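Local coordinates for protein separin (Saccharomyces cerevisiae, PDB 5U1T) that acts as a caspase-like cysteine protease that cleaves the Scc1 subunit of cohesin at the onset of anaphase, releasing sister chromatids for segregation, at residues Gln1268-Arg1273 with Phe1313-Leu1318; Glu1256-Lys1261 with Trp1288-Phe1293; Lys953-Ser958 with Ser1054-Ile1059. One frame throughout, in Å; residues are numbered along the deposited sequence.

Helix 1303-1320 is the common thread of the three contacts. In contact 1 it supplies one of the two surfaces; Val1314 and Phe1313 on it pack against Val1289 and Phe1293 of contact 2, and its Asp1316 probably hydrogen-bonds Ser958 of contact 3. Contacts 1 and 2 also share helix 1252-1269, and their centres lie about 15 Å apart, whereas contacts 2 and 3 do not touch, their centres lying about 22 Å apart. The touching residues of contacts 1 and 3 are all buried, while contact 2 has a partly exposed margin at Lys1259. Contacts 1 and 2 combine hydrocarbon packing with a cationic side chain paired elsewhere; contact 3 joins a helix end to a loop through one methionine.

Contact 1 of 3, residues Gln1268-Arg1273 with Phe1313-Leu1318; sequences QNLPSR and FVLDIL
Leu1270 and Arg1273 meet Leu1315 and Leu1318 in a small, buried, mainly apolar contact between a helix-helix junction and the flank of helix 1303-1320, in an all-helical part of the C50 peptidase region. Leu1270 occupies the junction itself: it is the first residue to leave helix 1252-1269 and the N-cap of helix 1271-1275. Pro1271 follows at the first helical position, where a proline is well tolerated because no backbone N-H is needed there. Leu1270, which has left helical geometry, points toward the opposite helix, and its two methyls divide the work. CD2 touches CD1 of Leu1318 at 3.9 Å, the two side chains crossing at about a right angle, while Leu1270 CD1 lies 4.3 Å from Leu1315 CD2. Leu1315 and Leu1318 are three residues apart, which puts them on neighbouring turns of one helix face; leucine suits both places, since its branched end spreads over apolar neighbours and, at Leu1318, also lies against the arginine.

Arg1273, in helix 1271-1275, joins from just beyond the junction. Its CG is anti to the carbonyl carbon (chi1 -82°) and the chain runs extended from CG to NE, which carries the guanidinium to the end of Leu1318. NH2 finds its polar partners beyond the two segments: a salt bridge with Glu1323 and a hydrogen bond to the backbone O of Ile1283. Leu1318 thus serves as an apolar wall beside the charge, and its CD2, 3.3 Å from Arg1273 NH2, lies oblique to the guanidinium.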
loop_
_atom_site.group_PDB
_atom_site.type_symbol
_atom_site.label_atom_id
_atom_site.label_comp_id
_atom_site.label_asym_id
_atom_site.label_seq_id
_atom_site.Cartn_x
_atom_site.Cartn_y
_atom_site.Cartn_z
ATOM N N GLN A 1268 -20.748 -68.252 -33.741
ATOM C CA GLN A 1268 -21.789 -68.737 -34.625
ATOM C C GLN A 1268 -22.891 -67.710 -34.862
ATOM O O GLN A 1268 -23.711 -67.882 -35.759
ATOM C CB GLN A 1268 -22.378 -70.039 -34.076
ATOM C CG GLN A 1268 -23.315 -69.875 -32.894
ATOM C CD GLN A 1268 -23.850 -71.223 -32.353
ATOM O OE1 GLN A 1268 -23.411 -71.711 -31.283
ATOM N NE2 GLN A 1268 -24.803 -71.822 -33.096
ATOM N N ASN A 1269 -22.892 -66.624 -34.101
ATOM C CA ASN A 1269 -24.019 -65.698 -34.146
ATOM C C ASN A 1269 -23.708 -64.252 -34.548
ATOM O O ASN A 1269 -24.629 -63.470 -34.792
ATOM C CB ASN A 1269 -24.710 -65.706 -32.793
ATOM C CG ASN A 1269 -25.427 -66.995 -32.536
ATOM O OD1 ASN A 1269 -26.169 -67.475 -33.398
ATOM N ND2 ASN A 1269 -25.196 -67.592 -31.364
ATOM N N LEU A 1270 -22.420 -63.914 -34.617
ATOM C CA LEU A 1270 -21.969 -62.608 -35.110
ATOM C C LEU A 1270 -21.528 -62.665 -36.579
ATOM O O LEU A 1270 -20.615 -63.404 -36.921
ATOM C CB LEU A 1270 -20.812 -62.093 -34.258
ATOM C CG LEU A 1270 -21.085 -61.221 -33.040
ATOM C CD1 LEU A 1270 -22.346 -61.628 -32.337
ATOM C CD2 LEU A 1270 -19.888 -61.299 -32.111
ATOM N N PRO A 1271 -22.150 -61.850 -37.441
ATOM C CA PRO A 1271 -21.869 -61.859 -38.879
ATOM C C PRO A 1271 -20.383 -61.806 -39.202
ATOM O O PRO A 1271 -19.941 -62.422 -40.169
ATOM C CB PRO A 1271 -22.557 -60.596 -39.393
ATOM C CG PRO A 1271 -23.486 -60.187 -38.367
ATOM C CD PRO A 1271 -23.049 -60.750 -37.056
ATOM N N SER A 1272 -19.616 -61.078 -38.404
ATOM C CA SER A 1272 -18.203 -60.921 -38.677
ATOM C C SER A 1272 -17.446 -62.220 -38.480
ATOM O O SER A 1272 -16.560 -62.557 -39.268
ATOM C CB SER A 1272 -17.606 -59.843 -37.786
ATOM O OG SER A 1272 -16.408 -59.370 -38.366
ATOM N N ARG A 1273 -17.792 -62.949 -37.420
ATOM C CA ARG A 1273 -17.046 -64.146 -37.062
ATOM C C ARG A 1273 -17.501 -65.285 -37.947
ATOM O O ARG A 1273 -16.768 -66.232 -38.200
ATOM C CB ARG A 1273 -17.221 -64.453 -35.582
ATOM C CG ARG A 1273 -16.304 -63.631 -34.739
ATOM C CD ARG A 1273 -16.827 -63.368 -33.351
ATOM N NE ARG A 1273 -16.137 -62.216 -32.783
ATOM C CZ ARG A 1273 -15.318 -62.230 -31.732
ATOM N NH1 ARG A 1273 -15.072 -63.347 -31.049
ATOM N NH2 ARG A 1273 -14.760 -61.087 -31.358
ATOM N N PHE A 1313 -22.594 -53.730 -24.820
ATOM C CA PHE A 1313 -21.288 -53.397 -24.319
ATOM C C PHE A 1313 -20.221 -54.193 -25.055
ATOM O O PHE A 1313 -19.228 -53.628 -25.528
ATOM C CB PHE A 1313 -21.220 -53.647 -22.810
ATOM C CG PHE A 1313 -19.901 -53.298 -22.212
ATOM C CD1 PHE A 1313 -19.411 -51.996 -22.308
ATOM C CD2 PHE A 1313 -19.144 -54.255 -21.570
ATOM C CE1 PHE A 1313 -18.178 -51.655 -21.769
ATOM C CE2 PHE A 1313 -17.915 -53.931 -21.021
ATOM C CZ PHE A 1313 -17.424 -52.626 -21.127
ATOM N N VAL A 1314 -20.438 -55.505 -25.168
ATOM C CA VAL A 1314 -19.466 -56.370 -25.814
ATOM C C VAL A 1314 -19.383 -56.086 -27.330
ATOM O O VAL A 1314 -18.288 -55.955 -27.889
ATOM C CB VAL A 1314 -19.789 -57.856 -25.545
ATOM C CG1 VAL A 1314 -18.721 -58.745 -26.142
ATOM C CG2 VAL A 1314 -19.866 -58.087 -24.042
ATOM N N LEU A 1315 -20.535 -55.968 -27.979
ATOM C CA LEU A 1315 -20.569 -55.558 -29.372
ATOM C C LEU A 1315 -19.807 -54.249 -29.574
ATOM O O LEU A 1315 -19.069 -54.091 -30.544
ATOM C CB LEU A 1315 -22.008 -55.405 -29.852
ATOM C CG LEU A 1315 -22.880 -56.654 -29.853
ATOM C CD1 LEU A 1315 -24.195 -56.397 -30.550
ATOM C CD2 LEU A 1315 -22.148 -57.795 -30.498
ATOM N N ASP A 1316 -19.975 -53.315 -28.641
ATOM C CA ASP A 1316 -19.269 -52.052 -28.721
ATOM C C ASP A 1316 -17.759 -52.271 -28.629
ATOM O O ASP A 1316 -17.021 -51.706 -29.415
ATOM C CB ASP A 1316 -19.745 -51.088 -27.641
ATOM C CG ASP A 1316 -20.975 -50.307 -28.051
ATOM O OD1 ASP A 1316 -21.381 -50.372 -29.224
ATOM O OD2 ASP A 1316 -21.535 -49.601 -27.195
ATOM N N ILE A 1317 -17.291 -53.096 -27.698
ATOM C CA ILE A 1317 -15.860 -53.371 -27.607
ATOM C C ILE A 1317 -15.316 -53.864 -28.942
ATOM O O ILE A 1317 -14.287 -53.384 -29.420
ATOM C CB ILE A 1317 -15.520 -54.430 -26.547
ATOM C CG1 ILE A 1317 -16.008 -54.003 -25.153
ATOM C CG2 ILE A 1317 -14.014 -54.727 -26.563
ATOM C CD1 ILE A 1317 -15.579 -54.940 -24.013
ATOM N N LEU A 1318 -16.011 -54.808 -29.557
ATOM C CA LEU A 1318 -15.571 -55.329 -30.837
ATOM C C LEU A 1318 -15.667 -54.279 -31.930
ATOM O O LEU A 1318 -14.797 -54.205 -32.789
ATOM C CB LEU A 1318 -16.391 -56.561 -31.212
ATOM C CG LEU A 1318 -16.419 -57.611 -30.109
ATOM C CD1 LEU A 1318 -17.381 -58.735 -30.476
ATOM C CD2 LEU A 1318 -15.016 -58.134 -29.853
#

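Contact 2 of 3, residues Glu1256-Lys1261 with Trp1288-Phe1293; sequences EKFKDK and WVIELF
Segments 1256-1261 and 1288-1293, parts of helices 1252-1269 and 1287-1294, cross nearly at a right angle (94°), their local axes coming within 10.6 Å where Lys1259 faces Ile1290. So steep a crossing limits the meeting to a few residues, with Ile1290 at its centre. Its two branches part: CG2 goes to Phe1258 and CD1 to Lys1259. Phe1258, with CG anti to the backbone N (chi1 178°), presents the edge of its ring, and Ile1290 CG2 lies near the ring plane, 3.6 Å from Phe1258 CE2. The same ring reaches CB of Phe1293 with its CZ at 3.9 Å; the Phe1293 side chain turns off to Leu1310 and Leu1339. Beta-branched isoleucine suits this place because it fills two directions at once.

Lys1259 uses its methylenes, CD lying 3.6 Å from Ile1290 CD1. Bends at chi3 and chi4 then lead NZ to a salt bridge with Asp1287, the first residue of helix 1287-1294. The chemistry is therefore graded: hydrocarbon packing, with no hydrogen bond across the segments, at the centre, and at the partly exposed margin a lysine with an aliphatic stem for the isoleucine and an ammonium for the aspartate.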
loop_
_atom_site.group_PDB
_atom_site.type_symbol
_atom_site.label_atom_id
_atom_site.label_comp_id
_atom_site.label_asym_id
_atom_site.label_seq_id
_atom_site.Cartn_x
_atom_site.Cartn_y
_atom_site.Cartn_z
ATOM N N GLU A 1256 -13.885 -70.919 -16.946
ATOM C CA GLU A 1256 -13.175 -71.301 -18.157
ATOM C C GLU A 1256 -14.033 -72.103 -19.124
ATOM O O GLU A 1256 -13.885 -71.965 -20.335
ATOM C CB GLU A 1256 -11.917 -72.081 -17.793
ATOM C CG GLU A 1256 -10.762 -71.165 -17.434
ATOM C CD GLU A 1256 -10.383 -70.245 -18.597
ATOM O OE1 GLU A 1256 -10.505 -70.690 -19.776
ATOM O OE2 GLU A 1256 -9.977 -69.084 -18.333
ATOM N N LYS A 1257 -14.934 -72.930 -18.602
ATOM C CA LYS A 1257 -15.845 -73.651 -19.477
ATOM C C LYS A 1257 -16.869 -72.656 -20.024
ATOM O O LYS A 1257 -17.261 -72.736 -21.193
ATOM C CB LYS A 1257 -16.524 -74.833 -18.757
ATOM C CG LYS A 1257 -17.035 -75.944 -19.740
ATOM C CD LYS A 1257 -17.328 -77.297 -19.038
ATOM C CE LYS A 1257 -17.993 -78.357 -19.967
ATOM N NZ LYS A 1257 -17.096 -78.899 -21.037
ATOM N N PHE A 1258 -17.277 -71.691 -19.208
ATOM C CA PHE A 1258 -18.184 -70.662 -19.709
ATOM C C PHE A 1258 -17.546 -69.827 -20.824
ATOM O O PHE A 1258 -18.236 -69.360 -21.742
ATOM C CB PHE A 1258 -18.656 -69.717 -18.605
ATOM C CG PHE A 1258 -19.548 -68.627 -19.120
ATOM C CD1 PHE A 1258 -20.841 -68.914 -19.530
ATOM C CD2 PHE A 1258 -19.084 -67.328 -19.238
ATOM C CE1 PHE A 1258 -21.662 -67.935 -20.017
ATOM C CE2 PHE A 1258 -19.905 -66.325 -19.734
ATOM C CZ PHE A 1258 -21.194 -66.625 -20.122
ATOM N N LYS A 1259 -16.232 -69.637 -20.733
ATOM C CA LYS A 1259 -15.538 -68.789 -21.684
ATOM C C LYS A 1259 -15.493 -69.468 -23.064
ATOM O O LYS A 1259 -15.725 -68.811 -24.091
ATOM C CB LYS A 1259 -14.130 -68.448 -21.178
ATOM C CG LYS A 1259 -13.463 -67.337 -21.961
ATOM C CD LYS A 1259 -12.369 -66.705 -21.151
ATOM C CE LYS A 1259 -11.036 -67.329 -21.436
ATOM N NZ LYS A 1259 -9.980 -66.280 -21.360
ATOM N N ASP A 1260 -15.218 -70.772 -23.075
ATOM C CA ASP A 1260 -15.256 -71.564 -24.302
ATOM C C ASP A 1260 -16.610 -71.434 -24.988
ATOM O O ASP A 1260 -16.694 -71.200 -26.196
ATOM C CB ASP A 1260 -14.971 -73.036 -24.010
ATOM C CG ASP A 1260 -13.493 -73.328 -23.824
ATOM O OD1 ASP A 1260 -12.653 -72.481 -24.171
ATOM O OD2 ASP A 1260 -13.163 -74.431 -23.338
ATOM N N LYS A 1261 -17.671 -71.577 -24.198
ATOM C CA LYS A 1261 -19.037 -71.526 -24.717
ATOM C C LYS A 1261 -19.408 -70.137 -25.237
ATOM O O LYS A 1261 -19.877 -69.982 -26.378
ATOM C CB LYS A 1261 -20.022 -71.966 -23.631
ATOM C CG LYS A 1261 -19.932 -73.450 -23.302
ATOM C CD LYS A 1261 -20.453 -74.294 -24.440
ATOM C CE LYS A 1261 -20.634 -75.728 -23.975
ATOM N NZ LYS A 1261 -21.596 -76.528 -24.823
ATOM N N TRP A 1288 -12.910 -59.961 -17.267
ATOM C CA TRP A 1288 -13.818 -59.347 -16.310
ATOM C C TRP A 1288 -15.089 -58.918 -17.008
ATOM O O TRP A 1288 -16.119 -58.760 -16.364
ATOM C CB TRP A 1288 -13.172 -58.159 -15.597
ATOM C CG TRP A 1288 -12.895 -56.977 -16.473
ATOM C CD1 TRP A 1288 -11.737 -56.724 -17.134
ATOM C CD2 TRP A 1288 -13.787 -55.889 -16.789
ATOM N NE1 TRP A 1288 -11.842 -55.550 -17.839
ATOM C CE2 TRP A 1288 -13.087 -55.016 -17.649
ATOM C CE3 TRP A 1288 -15.101 -55.566 -16.425
ATOM C CZ2 TRP A 1288 -13.651 -53.834 -18.151
ATOM C CZ3 TRP A 1288 -15.667 -54.387 -16.935
ATOM C CH2 TRP A 1288 -14.939 -53.543 -17.790
ATOM N N VAL A 1289 -15.023 -58.736 -18.323
ATOM C CA VAL A 1289 -16.210 -58.399 -19.109
ATOM C C VAL A 1289 -17.097 -59.632 -19.278
ATOM O O VAL A 1289 -18.322 -59.562 -19.135
ATOM C CB VAL A 1289 -15.836 -57.847 -20.494
ATOM C CG1 VAL A 1289 -17.081 -57.615 -21.354
ATOM C CG2 VAL A 1289 -15.008 -56.560 -20.355
ATOM N N ILE A 1290 -16.447 -60.754 -19.581
ATOM C CA ILE A 1290 -17.104 -62.043 -19.662
ATOM C C ILE A 1290 -17.729 -62.379 -18.318
ATOM O O ILE A 1290 -18.867 -62.827 -18.274
ATOM C CB ILE A 1290 -16.115 -63.151 -20.098
ATOM C CG1 ILE A 1290 -15.417 -62.739 -21.399
ATOM C CG2 ILE A 1290 -16.818 -64.491 -20.284
ATOM C CD1 ILE A 1290 -14.327 -63.706 -21.844
ATOM N N GLU A 1291 -17.002 -62.123 -17.227
ATOM C CA GLU A 1291 -17.485 -62.435 -15.875
ATOM C C GLU A 1291 -18.786 -61.728 -15.547
ATOM O O GLU A 1291 -19.564 -62.193 -14.726
ATOM C CB GLU A 1291 -16.445 -62.073 -14.815
ATOM C CG GLU A 1291 -15.271 -63.019 -14.758
ATOM C CD GLU A 1291 -14.146 -62.501 -13.883
ATOM O OE1 GLU A 1291 -13.026 -63.083 -13.911
ATOM O OE2 GLU A 1291 -14.388 -61.505 -13.167
ATOM N N LEU A 1292 -19.021 -60.592 -16.184
ATOM C CA LEU A 1292 -20.229 -59.826 -15.914
ATOM C C LEU A 1292 -21.468 -60.640 -16.266
ATOM O O LEU A 1292 -22.503 -60.483 -15.639
ATOM C CB LEU A 1292 -20.223 -58.511 -16.688
ATOM C CG LEU A 1292 -19.309 -57.403 -16.165
ATOM C CD1 LEU A 1292 -19.434 -56.177 -17.049
ATOM C CD2 LEU A 1292 -19.657 -57.087 -14.726
ATOM N N PHE A 1293 -21.353 -61.507 -17.271
ATOM C CA PHE A 1293 -22.474 -62.338 -17.711
ATOM C C PHE A 1293 -22.832 -63.345 -16.628
ATOM O O PHE A 1293 -23.997 -63.471 -16.255
ATOM C CB PHE A 1293 -22.146 -63.046 -19.036
ATOM C CG PHE A 1293 -22.229 -62.141 -20.232
ATOM C CD1 PHE A 1293 -21.137 -61.367 -20.612
ATOM C CD2 PHE A 1293 -23.410 -62.032 -20.950
ATOM C CE1 PHE A 1293 -21.218 -60.512 -21.680
ATOM C CE2 PHE A 1293 -23.496 -61.187 -22.029
ATOM C CZ PHE A 1293 -22.397 -60.422 -22.394
#

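Contact 3 of 3, residues Lys953-Ser958 with Ser1054-Ile1059; sequences KGMFES and SNITSI
Met955 reaches across to Asn1055 and Ile1056 with the end of its side chain, and this one residue carries the whole contact from its side. The terminal methyl does most of the touching: CE is 3.5 Å from CB of Asn1055 and 3.7 Å from CG1 of Ile1056, while SD lies 4.1 Å from CD1 of Ile1056. With CG anti to the backbone N (chi1 -173°) and every later torsion extended, the methionine forms a straight arm that bridges most of the gap between two backbones whose nearest CA atoms, of Met955 and Asn1055, are 9.3 Å apart, a task that suits its long, unbranched chain.

Around this first shell, Leu960, Ile1052 and Phe1320 also pack on Met955, and Phe1320 of helix 1303-1320 touches Ile1056 too. Asn1055 offers Met955 its CB, while its amide is used elsewhere: ND2 hydrogen-bonds the backbone O of Thr1051 and that of Gly961, tying this part of the chain to strand 960-962. A type I turn from Met955 to Ser958, closed by Ser958 N to Met955 O, redirects the chain toward that strand.

Replacing Met955 with an alanine removes CG, SD and CE and would probably open a gap beside Ile1056 CG1 and Asn1055 CB, where the methyl had packed. The chemistry implies a division of labour: the methionine packs through non-directional dispersion contacts, whereas the asparagine amide makes the directional bonds.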
loop_
_atom_site.group_PDB
_atom_site.type_symbol
_atom_site.label_atom_id
_atom_site.label_comp_id
_atom_site.label_asym_id
_atom_site.label_seq_id
_atom_site.Cartn_x
_atom_site.Cartn_y
_atom_site.Cartn_z
ATOM N N LYS A 953 -18.571 -40.299 -32.715
ATOM C CA LYS A 953 -19.730 -39.729 -32.056
ATOM C C LYS A 953 -20.520 -40.760 -31.262
ATOM O O LYS A 953 -20.977 -40.481 -30.150
ATOM C CB LYS A 953 -20.653 -39.081 -33.069
ATOM C CG LYS A 953 -21.613 -38.107 -32.420
ATOM C CD LYS A 953 -23.059 -38.488 -32.691
ATOM C CE LYS A 953 -23.966 -37.346 -32.265
ATOM N NZ LYS A 953 -23.243 -36.048 -32.475
ATOM N N GLY A 954 -20.687 -41.945 -31.844
ATOM C CA GLY A 954 -21.379 -43.031 -31.185
ATOM C C GLY A 954 -20.574 -43.588 -30.032
ATOM O O GLY A 954 -21.117 -43.929 -28.991
ATOM N N MET A 955 -19.282 -43.607 -30.191
ATOM C CA MET A 955 -18.430 -44.090 -29.162
ATOM C C MET A 955 -18.493 -43.223 -27.940
ATOM O O MET A 955 -18.406 -43.713 -26.854
ATOM C CB MET A 955 -17.028 -44.108 -29.687
ATOM C CG MET A 955 -16.036 -44.740 -28.767
ATOM S SD MET A 955 -14.483 -44.640 -29.592
ATOM C CE MET A 955 -13.504 -45.519 -28.432
ATOM N N PHE A 956 -18.647 -41.926 -28.112
ATOM C CA PHE A 956 -18.703 -41.014 -26.952
ATOM C C PHE A 956 -20.039 -41.111 -26.230
ATOM O O PHE A 956 -20.180 -40.613 -25.116
ATOM C CB PHE A 956 -18.450 -39.549 -27.352
ATOM C CG PHE A 956 -17.122 -39.319 -28.020
ATOM C CD1 PHE A 956 -16.046 -40.162 -27.781
ATOM C CD2 PHE A 956 -16.955 -38.284 -28.911
ATOM C CE1 PHE A 956 -14.821 -39.967 -28.415
ATOM C CE2 PHE A 956 -15.729 -38.088 -29.558
ATOM C CZ PHE A 956 -14.664 -38.931 -29.306
ATOM N N GLU A 957 -21.009 -41.748 -26.870
ATOM C CA GLU A 957 -22.317 -41.978 -26.281
ATOM C C GLU A 957 -22.485 -43.427 -25.838
ATOM O O GLU A 957 -23.603 -43.951 -25.759
ATOM C CB GLU A 957 -23.403 -41.625 -27.288
ATOM C CG GLU A 957 -23.512 -40.137 -27.570
ATOM C CD GLU A 957 -24.293 -39.862 -28.837
ATOM O OE1 GLU A 957 -25.020 -40.793 -29.285
ATOM O OE2 GLU A 957 -24.153 -38.727 -29.388
ATOM N N SER A 958 -21.365 -44.086 -25.575
ATOM C CA SER A 958 -21.378 -45.488 -25.219
ATOM C C SER A 958 -20.620 -45.679 -23.943
ATOM O O SER A 958 -19.646 -44.966 -23.682
ATOM C CB SER A 958 -20.750 -46.345 -26.318
ATOM O OG SER A 958 -21.704 -46.687 -27.293
ATOM N N SER A 1054 -7.498 -46.871 -25.954
ATOM C CA SER A 1054 -7.411 -48.305 -25.716
ATOM C C SER A 1054 -8.554 -49.077 -26.353
ATOM O O SER A 1054 -8.419 -50.259 -26.637
ATOM C CB SER A 1054 -7.404 -48.578 -24.238
ATOM O OG SER A 1054 -8.501 -47.883 -23.692
ATOM N N ASN A 1055 -9.678 -48.403 -26.564
ATOM C CA ASN A 1055 -10.797 -49.008 -27.255
ATOM C C ASN A 1055 -10.649 -48.981 -28.780
ATOM O O ASN A 1055 -11.462 -49.558 -29.492
ATOM C CB ASN A 1055 -12.092 -48.312 -26.850
ATOM C CG ASN A 1055 -12.624 -48.811 -25.538
ATOM O OD1 ASN A 1055 -13.390 -49.769 -25.496
ATOM N ND2 ASN A 1055 -12.215 -48.177 -24.450
ATOM N N ILE A 1056 -9.575 -48.348 -29.256
ATOM C CA ILE A 1056 -9.386 -47.966 -30.665
ATOM C C ILE A 1056 -8.121 -48.599 -31.258
ATOM O O ILE A 1056 -8.023 -48.828 -32.465
ATOM C CB ILE A 1056 -9.362 -46.406 -30.756
ATOM C CG1 ILE A 1056 -10.791 -45.872 -30.891
ATOM C CG2 ILE A 1056 -8.410 -45.836 -31.811
ATOM C CD1 ILE A 1056 -11.621 -46.623 -31.833
ATOM N N THR A 1057 -7.165 -48.913 -30.389
ATOM C CA THR A 1057 -5.881 -49.480 -30.791
ATOM C C THR A 1057 -5.284 -50.150 -29.561
ATOM O O THR A 1057 -5.898 -50.153 -28.495
ATOM C CB THR A 1057 -4.923 -48.397 -31.376
ATOM O OG1 THR A 1057 -3.637 -48.958 -31.651
ATOM C CG2 THR A 1057 -4.753 -47.245 -30.411
ATOM N N SER A 1058 -4.121 -50.761 -29.715
ATOM C CA SER A 1058 -3.406 -51.325 -28.583
ATOM C C SER A 1058 -2.217 -50.425 -28.285
ATOM O O SER A 1058 -1.477 -50.021 -29.193
ATOM C CB SER A 1058 -2.965 -52.744 -28.880
ATOM O OG SER A 1058 -4.061 -53.485 -29.395
ATOM N N ILE A 1059 -2.029 -50.082 -27.020
ATOM C CA ILE A 1059 -1.102 -49.000 -26.717
ATOM C C ILE A 1059 0.155 -49.432 -25.957
ATOM O O ILE A 1059 0.157 -50.436 -25.238
ATOM C CB ILE A 1059 -1.822 -47.881 -25.934
ATOM C CG1 ILE A 1059 -3.138 -48.400 -25.321
ATOM C CG2 ILE A 1059 -2.109 -46.700 -26.865
ATOM C CD1 ILE A 1059 -2.966 -49.302 -24.087
#